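Local structure of putative glycosyl hydrolase (Bacteroides thetaiotaomicron VPI-5482, 3K11) at residues 115-118 against 119-123; 182-185 against 186-190; 281-284 against 285-288; 353-356 against 357-361. The protein is of unestablished function but probably acts as a hydrolase, as a member of glycosyl hydrolase family 88. All coordinates share one frame; numbering follows the deposited sequence.

The four contacts are all local and do not touch one another; contacts 2 and 3, the nearest two, are about 14 Å apart at their nearest atoms. Contact 4 is wholly buried, contacts 1 and 2 partly so, and contact 3 is at the surface. Contacts 1 and 4 each join successive turns of one helix, yet 353-361 has regular backbone bonds and buried side chains, whereas 115-123 is kinked at a proline and partly turned to solvent. Contacts 2 and 3 are loops, both packed on helix 222-240. At 182-190 charged and amide groups pin the turn to that helix; at 281-288 prolines, a leucine and a tyrosine ring dominate. Contact 4 alone touches another subunit.

Contact 1: 115-118 against 119-123; sequences AEVA and PHFKR
Val117 and Phe121, one helical turn apart, run side by side in the same direction and form the tight part of this contact. CB of Val117 meets the phenyl edge atom CE2 of Phe121 at 3.8 Å, and CG2 of Val117 touches the same atom. Phe121 has CG anti to its carbonyl carbon (chi1 -79°), which lays the ring back along the helix beside Val117. The backbone bonds beside them are regular: Phe121 N gives a straight bond to Val117 O (3.1 Å), and Lys122 N one to Ala118 O (2.9 Å). Ala118 CB and Pro119 CD are also tightly packed, at 3.3 Å.

The helix is kinked at Pro119. Pro119 has no N-H to offer Ala115 O, which instead faces its CD at 3.2 Å, and the next amide, His120 N, makes a weak bond to Val117 O. Glu116 O thus lacks the usual amide partner and sees the ring edge of His120, with CD2 3.4 Å away. The looser side holds exposed Glu116, exposed Lys122, which leans on Leu139, and His120. A flat, polar ring suits this partly exposed place: its ring nitrogen ND1 accepts from Arg123 NH1 at 2.9 Å in one of two modelled conformers, while Arg123 NH2 bonds to Tyr63 O. With an alanine at His120 the ring acceptor is gone, and Arg123 NH1 would probably lose its mate, leaving the guanidinium one tether fewer.

Across helix 101-128, Val117 and Phe121 press on Val51 of strand 51-53; Phe121 also reaches Ala70 and Leu72 of strand 70-72 and Leu135 of helix 133-139.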
ATOM      1  N   ALA A 115     -18.696  43.600  11.617  1.00 24.78           N
ATOM      2  CA  ALA A 115     -19.007  44.825  10.811  1.00 24.63           C
ATOM      3  C   ALA A 115     -19.106  46.067  11.680  1.00 26.09           C
ATOM      4  O   ALA A 115     -18.669  47.171  11.300  1.00 23.21           O
ATOM      5  CB  ALA A 115     -20.324  44.630  10.015  1.00 24.72           C
ATOM      6  N   GLU A 116     -19.703  45.905  12.850  1.00 23.01           N
ATOM      7  CA  GLU A 116     -19.874  47.005  13.756  1.00 23.88           C
ATOM      8  C   GLU A 116     -18.541  47.473  14.311  1.00 25.08           C
ATOM      9  O   GLU A 116     -18.297  48.665  14.362  1.00 24.37           O
ATOM     10  CB  GLU A 116     -20.749  46.572  14.914  1.00 23.29           C
ATOM     11  CG  GLU A 116     -21.008  47.680  15.907  1.00 28.70           C
ATOM     12  CD  GLU A 116     -21.790  47.191  17.091  1.00 32.72           C
ATOM     13  OE1 GLU A 116     -21.881  45.950  17.307  1.00 41.69           O
ATOM     14  OE2 GLU A 116     -22.284  48.067  17.813  1.00 34.56           O
ATOM     15  N   VAL A 117     -17.705  46.538  14.776  1.00 24.28           N
ATOM     16  CA  VAL A 117     -16.495  46.947  15.503  1.00 24.79           C
ATOM     17  C   VAL A 117     -15.299  47.244  14.620  1.00 23.06           C
ATOM     18  O   VAL A 117     -14.436  48.026  15.010  1.00 24.50           O
ATOM     19  CB  VAL A 117     -16.105  45.929  16.643  1.00 22.41           C
ATOM     20  CG1 VAL A 117     -17.271  45.774  17.650  1.00 24.95           C
ATOM     21  CG2 VAL A 117     -15.638  44.608  16.090  1.00 22.12           C
ATOM     22  N   ALA A 118     -15.247  46.667  13.428  1.00 23.98           N
ATOM     23  CA  ALA A 118     -14.080  46.837  12.553  1.00 26.85           C
ATOM     24  C   ALA A 118     -13.645  48.295  12.356  1.00 24.67           C
ATOM     25  O   ALA A 118     -12.456  48.619  12.508  1.00 25.37           O
ATOM     26  CB  ALA A 118     -14.298  46.138  11.216  1.00 27.87           C
ATOM     27  N   PRO A 119     -14.588  49.172  12.028  1.00 28.02           N
ATOM     28  CA  PRO A 119     -14.244  50.600  11.860  1.00 30.11           C
ATOM     29  C   PRO A 119     -13.664  51.280  13.096  1.00 28.94           C
ATOM     30  O   PRO A 119     -12.855  52.216  12.981  1.00 27.59           O
ATOM     31  CB  PRO A 119     -15.582  51.246  11.510  1.00 27.89           C
ATOM     32  CG  PRO A 119     -16.455  50.174  11.072  1.00 36.12           C
ATOM     33  CD  PRO A 119     -16.006  48.906  11.735  1.00 30.33           C
ATOM     34  N   HIS A 120     -14.093  50.859  14.280  1.00 28.97           N
ATOM     35  CA  HIS A 120     -13.558  51.437  15.516  1.00 26.08           C
ATOM     36  C   HIS A 120     -12.145  50.972  15.749  1.00 25.01           C
ATOM     37  O   HIS A 120     -11.287  51.728  16.157  1.00 25.11           O
ATOM     38  CB  HIS A 120     -14.436  51.075  16.704  1.00 27.04           C
ATOM     39  CG  HIS A 120     -15.818  51.644  16.617  1.00 28.13           C
ATOM     40  ND1 HIS A 120     -16.092  52.973  16.872  1.00 33.13           N
ATOM     41  CD2 HIS A 120     -17.007  51.069  16.315  1.00 30.15           C
ATOM     42  CE1 HIS A 120     -17.385  53.192  16.716  1.00 32.04           C
ATOM     43  NE2 HIS A 120     -17.967  52.054  16.382  1.00 28.38           N
ATOM     44  N   PHE A 121     -11.889  49.691  15.533  1.00 22.80           N
ATOM     45  CA  PHE A 121     -10.536  49.201  15.664  1.00 23.06           C
ATOM     46  C   PHE A 121      -9.594  49.819  14.620  1.00 24.39           C
ATOM     47  O   PHE A 121      -8.423  50.023  14.890  1.00 26.57           O
ATOM     48  CB  PHE A 121     -10.525  47.690  15.563  1.00 22.20           C
ATOM     49  CG  PHE A 121     -10.940  46.981  16.836  1.00 19.85           C
ATOM     50  CD1 PHE A 121     -10.045  46.811  17.861  1.00 26.47           C
ATOM     51  CD2 PHE A 121     -12.211  46.433  16.962  1.00 27.41           C
ATOM     52  CE1 PHE A 121     -10.401  46.101  19.008  1.00 23.94           C
ATOM     53  CE2 PHE A 121     -12.580  45.709  18.101  1.00 27.03           C
ATOM     54  CZ  PHE A 121     -11.664  45.537  19.121  1.00 25.42           C
ATOM     55  N   LYS A 122     -10.096  50.069  13.412  1.00 26.76           N
ATOM     56  CA  LYS A 122      -9.341  50.791  12.397  1.00 28.82           C
ATOM     57  C   LYS A 122      -8.940  52.179  12.908  1.00 27.53           C
ATOM     58  O   LYS A 122      -7.795  52.586  12.733  1.00 29.92           O
ATOM     59  CB  LYS A 122     -10.176  50.926  11.125  1.00 31.72           C
ATOM     60  CG  LYS A 122      -9.397  51.520   9.962  1.00 33.04           C
ATOM     61  CD  LYS A 122     -10.218  51.491   8.690  1.00 33.17           C
ATOM     62  CE  LYS A 122      -9.497  52.264   7.555  1.00 44.07           C
ATOM     63  NZ  LYS A 122     -10.267  52.204   6.284  1.00 51.35           N
ATOM     64  N   ARG A 123      -9.871  52.880  13.547  0.50 27.36           N
ATOM     65  CA  ARG A 123      -9.583  54.189  14.128  0.50 26.48           C
ATOM     66  C   ARG A 123      -8.535  54.117  15.245  0.50 26.99           C
ATOM     67  O   ARG A 123      -7.736  55.032  15.418  0.50 22.65           O
ATOM     68  CB  ARG A 123     -10.876  54.813  14.651  0.50 26.64           C
ATOM     69  CG  ARG A 123     -10.731  56.250  15.124  0.50 27.60           C
ATOM     70  CD  ARG A 123     -11.865  56.673  15.989  0.50 29.69           C
ATOM     71  NE  ARG A 123     -11.895  55.912  17.237  0.50 37.79           N
ATOM     72  CZ  ARG A 123     -12.882  55.108  17.630  0.50 32.02           C
ATOM     73  NH1 ARG A 123     -14.007  54.946  16.903  0.50 13.23           N
ATOM     74  NH2 ARG A 123     -12.749  54.485  18.799  0.50 32.40           N
TER

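Contact 2: 182-185 against 186-190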
ATOM      1  N   TYR A 182      -0.034  37.589  -4.063  1.00 25.31           N
ATOM      2  CA  TYR A 182       1.012  37.160  -4.968  1.00 23.70           C
ATOM      3  C   TYR A 182       0.518  36.018  -5.867  1.00 22.56           C
ATOM      4  O   TYR A 182      -0.256  35.139  -5.437  1.00 23.54           O
ATOM      5  CB  TYR A 182       2.215  36.647  -4.188  1.00 25.14           C
ATOM      6  CG  TYR A 182       3.385  36.315  -5.086  1.00 25.02           C
ATOM      7  CD1 TYR A 182       4.151  37.321  -5.638  1.00 25.98           C
ATOM      8  CD2 TYR A 182       3.734  35.015  -5.378  1.00 26.65           C
ATOM      9  CE1 TYR A 182       5.201  37.035  -6.497  1.00 20.75           C
ATOM     10  CE2 TYR A 182       4.792  34.724  -6.224  1.00 22.80           C
ATOM     11  CZ  TYR A 182       5.508  35.743  -6.799  1.00 26.90           C
ATOM     12  OH  TYR A 182       6.562  35.497  -7.629  1.00 24.49           O
ATOM     13  N   ARG A 183       0.961  36.070  -7.124  1.00 22.18           N
ATOM     14  CA  ARG A 183       0.595  35.057  -8.112  1.00 23.26           C
ATOM     15  C   ARG A 183       1.818  34.686  -8.936  1.00 22.57           C
ATOM     16  O   ARG A 183       2.750  35.483  -9.083  1.00 23.00           O
ATOM     17  CB  ARG A 183      -0.430  35.614  -9.074  1.00 24.77           C
ATOM     18  CG  ARG A 183      -1.788  35.981  -8.448  1.00 23.67           C
ATOM     19  CD  ARG A 183      -2.459  36.908  -9.339  1.00 23.62           C
ATOM     20  NE  ARG A 183      -3.797  37.407  -8.959  1.00 22.98           N
ATOM     21  CZ  ARG A 183      -4.956  37.055  -9.545  1.00 25.10           C
ATOM     22  NH1 ARG A 183      -5.009  36.091 -10.473  1.00 25.92           N
ATOM     23  NH2 ARG A 183      -6.082  37.665  -9.194  1.00 27.54           N
ATOM     24  N   LEU A 184       1.767  33.493  -9.522  1.00 22.83           N
ATOM     25  CA  LEU A 184       2.732  33.081 -10.538  1.00 22.61           C
ATOM     26  C   LEU A 184       2.561  33.950 -11.771  1.00 23.12           C
ATOM     27  O   LEU A 184       1.602  34.721 -11.856  1.00 21.61           O
ATOM     28  CB  LEU A 184       2.511  31.608 -10.937  1.00 23.55           C
ATOM     29  CG  LEU A 184       2.701  30.477  -9.912  1.00 26.90           C
ATOM     30  CD1 LEU A 184       2.557  29.099 -10.577  1.00 23.29           C
ATOM     31  CD2 LEU A 184       4.027  30.599  -9.169  1.00 24.10           C
ATOM     32  N   ALA A 185       3.466  33.831 -12.744  1.00 22.42           N
ATOM     33  CA  ALA A 185       3.382  34.642 -13.970  1.00 22.48           C
ATOM     34  C   ALA A 185       2.038  34.452 -14.687  1.00 22.43           C
ATOM     35  O   ALA A 185       1.455  35.417 -15.228  1.00 23.50           O
ATOM     36  CB  ALA A 185       4.549  34.320 -14.919  1.00 21.86           C
ATOM     37  N   ASP A 186       1.528  33.228 -14.643  1.00 23.02           N
ATOM     38  CA  ASP A 186       0.277  32.897 -15.285  1.00 22.97           C
ATOM     39  C   ASP A 186      -0.957  33.250 -14.467  1.00 25.01           C
ATOM     40  O   ASP A 186      -2.068  32.939 -14.879  1.00 24.05           O
ATOM     41  CB  ASP A 186       0.253  31.445 -15.680  1.00 24.54           C
ATOM     42  CG  ASP A 186       0.076  30.513 -14.516  1.00 29.08           C
ATOM     43  OD1 ASP A 186       0.022  30.932 -13.343  1.00 23.54           O
ATOM     44  OD2 ASP A 186       0.002  29.319 -14.805  1.00 25.24           O
ATOM     45  N   GLY A 187      -0.773  33.897 -13.323  1.00 24.79           N
ATOM     46  CA  GLY A 187      -1.908  34.408 -12.543  1.00 24.51           C
ATOM     47  C   GLY A 187      -2.318  33.492 -11.409  1.00 24.87           C
ATOM     48  O   GLY A 187      -3.140  33.871 -10.597  1.00 21.72           O
ATOM     49  N   THR A 188      -1.810  32.272 -11.361  1.00 22.33           N
ATOM     50  CA  THR A 188      -2.185  31.321 -10.298  1.00 23.73           C
ATOM     51  C   THR A 188      -1.806  31.841  -8.898  1.00 24.51           C
ATOM     52  O   THR A 188      -0.685  32.282  -8.670  1.00 24.33           O
ATOM     53  CB  THR A 188      -1.527  29.933 -10.479  1.00 23.66           C
ATOM     54  OG1 THR A 188      -1.589  29.501 -11.847  1.00 23.43           O
ATOM     55  CG2 THR A 188      -2.146  28.894  -9.486  1.00 22.57           C
ATOM     56  N   PHE A 189      -2.768  31.847  -7.983  1.00 22.68           N
ATOM     57  CA  PHE A 189      -2.469  32.261  -6.595  1.00 23.98           C
ATOM     58  C   PHE A 189      -1.288  31.428  -6.077  1.00 21.94           C
ATOM     59  O   PHE A 189      -1.340  30.220  -6.138  1.00 25.40           O
ATOM     60  CB  PHE A 189      -3.666  32.046  -5.678  1.00 20.26           C
ATOM     61  CG  PHE A 189      -4.878  32.896  -6.017  1.00 20.16           C
ATOM     62  CD1 PHE A 189      -4.767  34.259  -6.156  1.00 25.11           C
ATOM     63  CD2 PHE A 189      -6.145  32.315  -6.092  1.00 23.57           C
ATOM     64  CE1 PHE A 189      -5.910  35.037  -6.418  1.00 26.46           C
ATOM     65  CE2 PHE A 189      -7.268  33.102  -6.343  1.00 23.72           C
ATOM     66  CZ  PHE A 189      -7.137  34.428  -6.513  1.00 23.09           C
ATOM     67  N   ALA A 190      -0.260  32.101  -5.512  1.00 23.38           N
ATOM     68  CA  ALA A 190       0.985  31.449  -5.090  1.00 23.32           C
ATOM     69  C   ALA A 190       1.517  32.073  -3.815  1.00 25.67           C
ATOM     70  O   ALA A 190       0.971  33.076  -3.300  1.00 22.91           O
ATOM     71  CB  ALA A 190       2.030  31.588  -6.199  1.00 19.07           C
TER
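Arg183 and Phe189 lie side by side in a short hairpin-like loop with a single beta bridge between them; its end is a type I turn, Leu184 to Gly187, with a G1 beta bulge at Gly187. Backbone bonds from Gly187 N to Leu184 O and from Leu184 N to Thr188 O close the loop. Gly187 has a positive phi, where any side chain would jam against the preceding carbonyl oxygen.

Arg183 has CG anti to its carbonyl carbon (chi1 -64°), and the chain, extended from CG to NE, runs beside Phe189. Its NH1 bonds to a lone pair of Gly187 O at 2.9 Å, slightly tilted from the guanidinium plane. One guanidinium face lies over CE1 of Phe189, 3.8 Å from Arg183 CZ, with the two planes 51° apart. Glu228 of helix 222-240 pairs with the same NH1, and NH2 bonds to Ile178 O. A leucine in place of Arg183 would probably leave Gly187 O without this donor and Glu228 without this charge partner.

Behind the turn, Leu184 CD2 packs on Ala190 CB at 3.7 Å; Ala190 also touches Leu199 of strand 198-200.

Asp186 suits the turn because its CG, set between the backbone N and the carbonyl carbon (chi1 74°), swings OD1 back over the chain in an Asx turn. Arg239 pairs with the other oxygen. OD1 is gripped twice from the same face of the carboxylate, by Thr188 N at 3.0 Å and by Thr188 OG1 at 2.6 Å.

Contact 3: 281-284 against 285-288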
ATOM      1  N   VAL A 281     -21.576  27.007  -8.121  1.00 25.15           N
ATOM      2  CA  VAL A 281     -21.771  28.344  -8.735  1.00 23.57           C
ATOM      3  C   VAL A 281     -21.860  28.291 -10.263  1.00 23.64           C
ATOM      4  O   VAL A 281     -22.654  29.002 -10.883  1.00 22.81           O
ATOM      5  CB  VAL A 281     -20.631  29.275  -8.313  1.00 24.89           C
ATOM      6  CG1 VAL A 281     -20.717  30.599  -9.012  1.00 24.15           C
ATOM      7  CG2 VAL A 281     -20.632  29.507  -6.774  1.00 23.95           C
ATOM      8  N   LEU A 282     -21.035  27.464 -10.899  1.00 22.32           N
ATOM      9  CA  LEU A 282     -20.992  27.442 -12.353  1.00 22.44           C
ATOM     10  C   LEU A 282     -22.335  27.085 -12.955  1.00 24.04           C
ATOM     11  O   LEU A 282     -22.936  26.098 -12.551  1.00 26.20           O
ATOM     12  CB  LEU A 282     -20.008  26.389 -12.901  1.00 21.46           C
ATOM     13  CG  LEU A 282     -18.517  26.608 -12.649  1.00 23.38           C
ATOM     14  CD1 LEU A 282     -17.712  25.479 -13.293  1.00 22.16           C
ATOM     15  CD2 LEU A 282     -18.051  28.043 -13.146  1.00 25.27           C
ATOM     16  N   PRO A 283     -22.752  27.832 -13.978  1.00 27.71           N
ATOM     17  CA  PRO A 283     -23.899  27.430 -14.796  1.00 25.58           C
ATOM     18  C   PRO A 283     -23.689  26.033 -15.303  1.00 25.51           C
ATOM     19  O   PRO A 283     -22.561  25.656 -15.572  1.00 23.83           O
ATOM     20  CB  PRO A 283     -23.867  28.429 -15.948  1.00 26.31           C
ATOM     21  CG  PRO A 283     -23.225  29.642 -15.369  1.00 29.70           C
ATOM     22  CD  PRO A 283     -22.200  29.136 -14.393  1.00 26.46           C
ATOM     23  N   GLU A 284     -24.762  25.268 -15.488  1.00 26.32           N
ATOM     24  CA  GLU A 284     -24.584  23.892 -15.901  1.00 28.75           C
ATOM     25  C   GLU A 284     -24.080  23.764 -17.325  1.00 25.96           C
ATOM     26  O   GLU A 284     -23.495  22.755 -17.649  1.00 27.52           O
ATOM     27  CB  GLU A 284     -25.869  23.113 -15.738  1.00 32.86           C
ATOM     28  CG  GLU A 284     -26.272  23.080 -14.276  1.00 49.27           C
ATOM     29  CD  GLU A 284     -26.903  21.776 -13.865  1.00 64.08           C
ATOM     30  OE1 GLU A 284     -27.642  21.184 -14.684  1.00 71.92           O
ATOM     31  OE2 GLU A 284     -26.662  21.359 -12.709  1.00 71.11           O
ATOM     32  N   ASP A 285     -24.229  24.837 -18.104  1.00 25.09           N
ATOM     33  CA  ASP A 285     -23.715  24.884 -19.474  1.00 26.46           C
ATOM     34  C   ASP A 285     -22.424  25.700 -19.610  1.00 26.66           C
ATOM     35  O   ASP A 285     -22.041  26.046 -20.736  1.00 24.75           O
ATOM     36  CB  ASP A 285     -24.801  25.380 -20.414  1.00 30.04           C
ATOM     37  CG  ASP A 285     -25.201  26.811 -20.159  1.00 32.47           C
ATOM     38  OD1 ASP A 285     -24.758  27.426 -19.156  1.00 35.10           O
ATOM     39  OD2 ASP A 285     -25.984  27.352 -20.997  1.00 36.89           O
ATOM     40  N   TYR A 286     -21.736  25.952 -18.497  1.00 24.55           N
ATOM     41  CA  TYR A 286     -20.521  26.730 -18.553  1.00 25.20           C
ATOM     42  C   TYR A 286     -19.529  25.958 -19.420  1.00 24.22           C
ATOM     43  O   TYR A 286     -19.359  24.741 -19.227  1.00 24.70           O
ATOM     44  CB  TYR A 286     -19.980  27.037 -17.167  1.00 24.40           C
ATOM     45  CG  TYR A 286     -18.928  28.115 -17.234  1.00 24.19           C
ATOM     46  CD1 TYR A 286     -19.292  29.425 -17.322  1.00 22.17           C
ATOM     47  CD2 TYR A 286     -17.576  27.804 -17.229  1.00 20.91           C
ATOM     48  CE1 TYR A 286     -18.355  30.444 -17.436  1.00 23.07           C
ATOM     49  CE2 TYR A 286     -16.602  28.825 -17.320  1.00 24.62           C
ATOM     50  CZ  TYR A 286     -17.005  30.140 -17.435  1.00 19.68           C
ATOM     51  OH  TYR A 286     -16.118  31.199 -17.554  1.00 23.97           O
ATOM     52  N   PRO A 287     -18.849  26.656 -20.354  1.00 24.45           N
ATOM     53  CA  PRO A 287     -18.054  25.880 -21.321  1.00 22.94           C
ATOM     54  C   PRO A 287     -16.907  25.091 -20.744  1.00 26.73           C
ATOM     55  O   PRO A 287     -16.583  24.044 -21.293  1.00 27.16           O
ATOM     56  CB  PRO A 287     -17.584  26.953 -22.334  1.00 27.37           C
ATOM     57  CG  PRO A 287     -17.767  28.214 -21.701  1.00 27.53           C
ATOM     58  CD  PRO A 287     -18.851  28.093 -20.687  1.00 25.95           C
ATOM     59  N   GLN A 288     -16.284  25.562 -19.657  1.00 23.78           N
ATOM     60  CA  GLN A 288     -15.238  24.730 -19.014  1.00 25.87           C
ATOM     61  C   GLN A 288     -15.745  23.791 -17.878  1.00 22.81           C
ATOM     62  O   GLN A 288     -14.947  23.114 -17.227  1.00 25.16           O
ATOM     63  CB  GLN A 288     -14.125  25.640 -18.470  1.00 23.69           C
ATOM     64  CG  GLN A 288     -13.144  26.158 -19.548  1.00 29.02           C
ATOM     65  CD  GLN A 288     -13.827  26.920 -20.667  1.00 30.08           C
ATOM     66  OE1 GLN A 288     -14.293  28.048 -20.485  1.00 24.71           O
ATOM     67  NE2 GLN A 288     -13.880  26.293 -21.860  1.00 23.70           N
TER
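Tyr286 folds back beside Pro283 at the two ends of a type I beta turn, Pro283 to Tyr286, in the loop between helices 265-281 and 289-304. Tyr286 N donates to Pro283 O at 3.1 Å; the donor stands above the carbonyl plane. Proline suits the first position because its fixed phi settles the chain as it enters the turn, and its ring gives an apolar wall: CD of Pro283 lies 4.1 Å from CB of Tyr286, the two side chains pointing the same way.

Asp285, near the apex, is exposed, where its carboxylate can be solvated. Its CG stands between the backbone N and the carbonyl carbon (chi1 66°), which turns the carboxylate back over the turn, where OD1 lies 3.5 Å from CB of Pro283.

Tyr286 is the largest group here, and its ring is held from both faces. CG is anti to the backbone N (chi1 -166°), which sends the ring back toward Leu282 and against Ala227 of helix 222-240. Leu282, buried against Val230 of that helix, brings its CD2 over one face, 4.1 Å from Tyr286 CD2. On the opposite face, CD of Pro287 stands 3.4 Å above the ring plane, offset toward its rim.

Contact 4: 353-356 against 357-361; sequences VAQL and GWHAV
Val353 O accepts the amide of Gly357 at 2.9 Å, the first of four consecutive i to i+4 bonds that tie these turns together. The Val353 side chain points away from the next turn, on to Leu336 and on to Phe382 of the second subunit, while its carbonyl also accepts from Gln307. Ala354 O takes the amide of Trp358 (2.9 Å); the small Ala354 methyl lies against Met410 and Leu336, and the broad indole of Trp358 spreads toward Val32, Ile36 and Met410. This is helix 347-362, probably one of the helices of the (α/α)6 barrel known for family 88 relatives, packed between helices 326-342 and 400-416.

Gln355 O receives His359 N at 3.0 Å and also lies 3.4 Å from the imidazole carbon CD2 of His359. Both side chains are polar yet buried, and both find partners: Gln355 NE2 and His359 NE2 converge on Gly25 O, while Gln355 OE1 bonds to Tyr428 OH. With CG of His359 anti to the carbonyl carbon (chi1 -80°), the ring edge lies near Leu356 CA.

Leu356 O bonds to Ala360 N at 3.0 Å, and the Leu356 side chain packs on Ala385 of the second subunit.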
ATOM      1  N   VAL A 353     -20.143   5.073   1.705  1.00 23.09           N
ATOM      2  CA  VAL A 353     -18.862   5.703   2.003  1.00 20.98           C
ATOM      3  C   VAL A 353     -19.074   6.911   2.904  1.00 23.66           C
ATOM      4  O   VAL A 353     -18.444   7.055   3.938  1.00 22.64           O
ATOM      5  CB  VAL A 353     -18.134   6.119   0.723  1.00 21.61           C
ATOM      6  CG1 VAL A 353     -16.765   6.778   1.061  1.00 20.29           C
ATOM      7  CG2 VAL A 353     -17.910   4.875  -0.187  1.00 22.38           C
ATOM      8  N   ALA A 354     -19.991   7.778   2.505  1.00 23.40           N
ATOM      9  CA  ALA A 354     -20.325   8.956   3.285  1.00 23.70           C
ATOM     10  C   ALA A 354     -20.880   8.542   4.650  1.00 23.68           C
ATOM     11  O   ALA A 354     -20.536   9.119   5.691  1.00 23.46           O
ATOM     12  CB  ALA A 354     -21.321   9.837   2.507  1.00 19.17           C
ATOM     13  N   GLN A 355     -21.791   7.571   4.655  1.00 23.14           N
ATOM     14  CA  GLN A 355     -22.429   7.148   5.887  1.00 20.54           C
ATOM     15  C   GLN A 355     -21.411   6.596   6.909  1.00 23.30           C
ATOM     16  O   GLN A 355     -21.457   6.934   8.094  1.00 25.30           O
ATOM     17  CB  GLN A 355     -23.504   6.111   5.561  1.00 23.32           C
ATOM     18  CG  GLN A 355     -24.344   5.672   6.785  1.00 25.68           C
ATOM     19  CD  GLN A 355     -25.807   5.488   6.493  1.00 26.11           C
ATOM     20  OE1 GLN A 355     -26.363   6.119   5.595  1.00 27.69           O
ATOM     21  NE2 GLN A 355     -26.468   4.690   7.310  1.00 24.27           N
ATOM     22  N   LEU A 356     -20.509   5.748   6.455  1.00 22.56           N
ATOM     23  CA  LEU A 356     -19.461   5.175   7.300  1.00 22.73           C
ATOM     24  C   LEU A 356     -18.556   6.289   7.778  1.00 22.58           C
ATOM     25  O   LEU A 356     -18.121   6.329   8.950  1.00 22.66           O
ATOM     26  CB  LEU A 356     -18.638   4.153   6.522  1.00 21.57           C
ATOM     27  CG  LEU A 356     -17.424   3.599   7.260  1.00 25.08           C
ATOM     28  CD1 LEU A 356     -17.823   2.892   8.587  1.00 21.14           C
ATOM     29  CD2 LEU A 356     -16.557   2.701   6.374  1.00 20.72           C
ATOM     30  N   GLY A 357     -18.197   7.190   6.870  1.00 24.73           N
ATOM     31  CA  GLY A 357     -17.376   8.333   7.282  1.00 24.25           C
ATOM     32  C   GLY A 357     -18.020   9.172   8.362  1.00 23.08           C
ATOM     33  O   GLY A 357     -17.316   9.666   9.257  1.00 24.94           O
ATOM     34  N   TRP A 358     -19.345   9.370   8.284  1.00 24.56           N
ATOM     35  CA  TRP A 358     -20.074  10.072   9.330  1.00 24.42           C
ATOM     36  C   TRP A 358     -20.024   9.307  10.666  1.00 21.59           C
ATOM     37  O   TRP A 358     -19.795   9.907  11.706  1.00 24.37           O
ATOM     38  CB  TRP A 358     -21.543  10.423   8.943  1.00 25.54           C
ATOM     39  CG  TRP A 358     -22.159  11.178  10.120  1.00 22.80           C
ATOM     40  CD1 TRP A 358     -22.928  10.649  11.071  1.00 24.09           C
ATOM     41  CD2 TRP A 358     -21.824  12.495  10.563  1.00 26.34           C
ATOM     42  NE1 TRP A 358     -23.201  11.567  12.035  1.00 25.39           N
ATOM     43  CE2 TRP A 358     -22.501  12.704  11.776  1.00 23.48           C
ATOM     44  CE3 TRP A 358     -21.006  13.507  10.063  1.00 25.89           C
ATOM     45  CZ2 TRP A 358     -22.466  13.915  12.463  1.00 23.53           C
ATOM     46  CZ3 TRP A 358     -20.930  14.703  10.764  1.00 27.02           C
ATOM     47  CH2 TRP A 358     -21.632  14.889  11.966  1.00 24.37           C
ATOM     48  N   HIS A 359     -20.236   7.996  10.643  1.00 23.42           N
ATOM     49  CA  HIS A 359     -20.118   7.206  11.875  1.00 24.60           C
ATOM     50  C   HIS A 359     -18.752   7.426  12.521  1.00 25.01           C
ATOM     51  O   HIS A 359     -18.643   7.593  13.751  1.00 25.17           O
ATOM     52  CB  HIS A 359     -20.307   5.716  11.599  1.00 24.33           C
ATOM     53  CG  HIS A 359     -21.737   5.293  11.456  1.00 27.06           C
ATOM     54  ND1 HIS A 359     -22.676   5.471  12.453  1.00 34.13           N
ATOM     55  CD2 HIS A 359     -22.385   4.686  10.434  1.00 27.23           C
ATOM     56  CE1 HIS A 359     -23.841   4.991  12.043  1.00 32.25           C
ATOM     57  NE2 HIS A 359     -23.686   4.489  10.829  1.00 26.03           N
ATOM     58  N   ALA A 360     -17.719   7.457  11.679  1.00 23.66           N
ATOM     59  CA  ALA A 360     -16.341   7.638  12.119  1.00 22.46           C
ATOM     60  C   ALA A 360     -16.207   9.012  12.814  1.00 23.72           C
ATOM     61  O   ALA A 360     -15.792   9.126  13.955  1.00 23.27           O
ATOM     62  CB  ALA A 360     -15.385   7.560  10.929  1.00 22.52           C
ATOM     63  N   VAL A 361     -16.628  10.041  12.118  1.00 25.26           N
ATOM     64  CA  VAL A 361     -16.533  11.398  12.628  1.00 24.09           C
ATOM     65  C   VAL A 361     -17.371  11.623  13.912  1.00 24.92           C
ATOM     66  O   VAL A 361     -16.908  12.262  14.882  1.00 24.34           O
ATOM     67  CB  VAL A 361     -16.970  12.388  11.486  1.00 30.36           C
ATOM     68  CG1 VAL A 361     -17.238  13.732  11.975  1.00 29.83           C
ATOM     69  CG2 VAL A 361     -15.865  12.396  10.388  1.00 28.49           C
TER